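Local coordinates for tail fiber protein (Acinetobacter phage AM24, PDB 5W5P) that forms a trimeric tailspike with which the phage probably recognises, and may depolymerise, the capsular polysaccharide of its Acinetobacter baumannii host, at residues V175-I181 with S216-N222. Residues are numbered along the deposited sequence; the frame is centred on the assembly and turned at random.
Sequences VYSNTGI and SQSVVVN
Val219 O takes the backbone N-H of Ile181 at 3.0 Å, tilted 30° from the carbonyl plane, and also receives a CA-H contact from Gly180. This is a corner of the parallel beta-helix common to phage tailspikes: the loop joining strands 172-175 and 182-184 lies against residues 216-222 of the next coil. At its other end the loop is tied by Ser177 N, which donates to Gln217 O at 3.0 Å from above the carbonyl plane.

Between these bonds Ser177 shapes the loop from within. Its OG, anti to the backbone N (chi1 176°), accepts from Thr179 N at 3.2 Å and Gly180 N at 2.8 Å, an ST turn and ST motif that curl the chain over Val219. Val219 CG1 then sits 3.6 Å from Gly180 CA, and Val175 CG1 packs against Val219 O. Farther out, the Asn178 and Gln217 amides are turned 69° apart, with Asn178 OD1 against Gln217 CG; Arg244 holds Gln217 OE1 and Asn178 O.

Thr179 and Asn222 point the same way, side by side. Asn222 OD1 takes the backbone N-H of Asp224, while a water accepts from Asn222 ND2 at 2.8 Å, donates to Gly180 O and lies 2.7 Å from Thr179 OG1.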
loop_
_atom_site.group_PDB
_atom_site.type_symbol
_atom_site.label_atom_id
_atom_site.label_comp_id
_atom_site.label_asym_id
_atom_site.label_seq_id
_atom_site.Cartn_x
_atom_site.Cartn_y
_atom_site.Cartn_z
ATOM N N VAL A 175 -14.484 -4.707 29.100
ATOM C CA VAL A 175 -13.114 -5.126 29.368
ATOM C C VAL A 175 -12.621 -4.436 30.631
ATOM O O VAL A 175 -12.753 -3.215 30.773
ATOM C CB VAL A 175 -12.193 -4.812 28.179
ATOM C CG1 VAL A 175 -10.817 -5.409 28.411
ATOM C CG2 VAL A 175 -12.810 -5.332 26.886
ATOM N N TYR A 176 -12.046 -5.222 31.543
ATOM C CA TYR A 176 -11.463 -4.713 32.790
ATOM C C TYR A 176 -10.149 -5.462 33.005
ATOM O O TYR A 176 -10.132 -6.545 33.594
ATOM C CB TYR A 176 -12.414 -4.891 33.970
ATOM C CG TYR A 176 -13.626 -3.996 33.920
ATOM C CD1 TYR A 176 -14.772 -4.385 33.237
ATOM C CD2 TYR A 176 -13.629 -2.762 34.557
ATOM C CE1 TYR A 176 -15.886 -3.572 33.188
ATOM C CE2 TYR A 176 -14.741 -1.939 34.510
ATOM C CZ TYR A 176 -15.867 -2.353 33.824
ATOM O OH TYR A 176 -16.979 -1.542 33.774
ATOM N N SER A 177 -9.051 -4.877 32.529
ATOM C CA SER A 177 -7.748 -5.516 32.667
ATOM C C SER A 177 -6.654 -4.498 32.396
ATOM O O SER A 177 -6.726 -3.748 31.418
ATOM C CB SER A 177 -7.609 -6.704 31.711
ATOM O OG SER A 177 -6.307 -7.256 31.782
ATOM N N ASN A 178 -5.642 -4.486 33.262
ATOM C CA ASN A 178 -4.462 -3.655 33.081
ATOM C C ASN A 178 -3.426 -4.298 32.170
ATOM O O ASN A 178 -2.492 -3.609 31.739
ATOM C CB ASN A 178 -3.828 -3.349 34.442
ATOM C CG ASN A 178 -2.929 -2.131 34.409
ATOM O OD1 ASN A 178 -3.009 -1.304 33.493
ATOM N ND2 ASN A 178 -2.063 -2.008 35.411
ATOM N N THR A 179 -3.570 -5.585 31.855
ATOM C CA THR A 179 -2.575 -6.314 31.077
ATOM C C THR A 179 -3.119 -6.947 29.805
ATOM O O THR A 179 -2.349 -7.157 28.866
ATOM C CB THR A 179 -1.931 -7.418 31.932
ATOM O OG1 THR A 179 -2.926 -8.385 32.287
ATOM C CG2 THR A 179 -1.317 -6.833 33.199
ATOM N N GLY A 180 -4.415 -7.255 29.746
ATOM C CA GLY A 180 -5.004 -7.910 28.592
ATOM C C GLY A 180 -5.921 -9.061 28.964
ATOM O O GLY A 180 -5.463 -10.054 29.543
ATOM N N ILE A 181 -7.215 -8.949 28.643
ATOM C CA ILE A 181 -8.152 -10.010 28.998
ATOM C C ILE A 181 -7.871 -11.290 28.229
ATOM O O ILE A 181 -8.338 -12.363 28.631
ATOM C CB ILE A 181 -9.618 -9.595 28.766
ATOM C CG1 ILE A 181 -9.779 -8.931 27.400
ATOM C CG2 ILE A 181 -10.117 -8.706 29.900
ATOM C CD1 ILE A 181 -11.179 -9.037 26.851
ATOM N N SER A 216 -11.314 3.357 34.028
ATOM C CA SER A 216 -10.525 2.254 34.550
ATOM C C SER A 216 -9.723 1.667 33.397
ATOM O O SER A 216 -9.875 2.072 32.241
ATOM C CB SER A 216 -11.414 1.199 35.207
ATOM O OG SER A 216 -12.310 0.651 34.259
ATOM N N GLN A 217 -8.876 0.692 33.713
ATOM C CA GLN A 217 -7.977 0.113 32.725
ATOM C C GLN A 217 -8.673 -1.011 31.969
ATOM O O GLN A 217 -9.272 -1.901 32.581
ATOM C CB GLN A 217 -6.700 -0.396 33.395
ATOM C CG GLN A 217 -5.704 0.709 33.728
ATOM C CD GLN A 217 -5.352 1.567 32.521
ATOM O OE1 GLN A 217 -4.859 1.068 31.510
ATOM N NE2 GLN A 217 -5.603 2.865 32.625
ATOM N N SER A 218 -8.587 -0.964 30.634
ATOM C CA SER A 218 -9.156 -1.992 29.767
ATOM C C SER A 218 -8.187 -2.262 28.626
ATOM O O SER A 218 -7.967 -1.398 27.772
ATOM C CB SER A 218 -10.516 -1.568 29.221
ATOM O OG SER A 218 -10.462 -0.278 28.638
ATOM N N VAL A 219 -7.622 -3.463 28.601
ATOM C CA VAL A 219 -6.718 -3.907 27.548
ATOM C C VAL A 219 -7.264 -5.214 26.995
ATOM O O VAL A 219 -7.643 -6.102 27.765
ATOM C CB VAL A 219 -5.280 -4.088 28.068
ATOM C CG1 VAL A 219 -4.394 -4.713 26.990
ATOM C CG2 VAL A 219 -4.713 -2.748 28.560
ATOM N N VAL A 220 -7.320 -5.329 25.667
ATOM C CA VAL A 220 -7.942 -6.487 25.025
ATOM C C VAL A 220 -6.911 -7.590 24.819
ATOM O O VAL A 220 -7.094 -8.720 25.287
ATOM C CB VAL A 220 -8.608 -6.103 23.690
ATOM C CG1 VAL A 220 -9.310 -7.312 23.074
ATOM C CG2 VAL A 220 -9.586 -4.954 23.896
ATOM N N VAL A 221 -5.816 -7.273 24.133
ATOM C CA VAL A 221 -4.794 -8.251 23.780
ATOM C C VAL A 221 -3.539 -7.970 24.595
ATOM O O VAL A 221 -3.036 -6.840 24.607
ATOM C CB VAL A 221 -4.490 -8.222 22.272
ATOM C CG1 VAL A 221 -3.231 -9.030 21.966
ATOM C CG2 VAL A 221 -5.676 -8.752 21.472
ATOM N N ASN A 222 -3.037 -9.000 25.275
ATOM C CA ASN A 222 -1.738 -8.941 25.940
ATOM C C ASN A 222 -0.675 -9.242 24.896
ATOM O O ASN A 222 -0.453 -10.401 24.538
ATOM C CB ASN A 222 -1.668 -9.933 27.097
ATOM C CG ASN A 222 -0.442 -9.727 27.969
ATOM O OD1 ASN A 222 0.613 -9.301 27.494
ATOM N ND2 ASN A 222 -0.576 -10.031 29.256
HETATM O O HOH W 1 -3.033 -10.468 30.526
#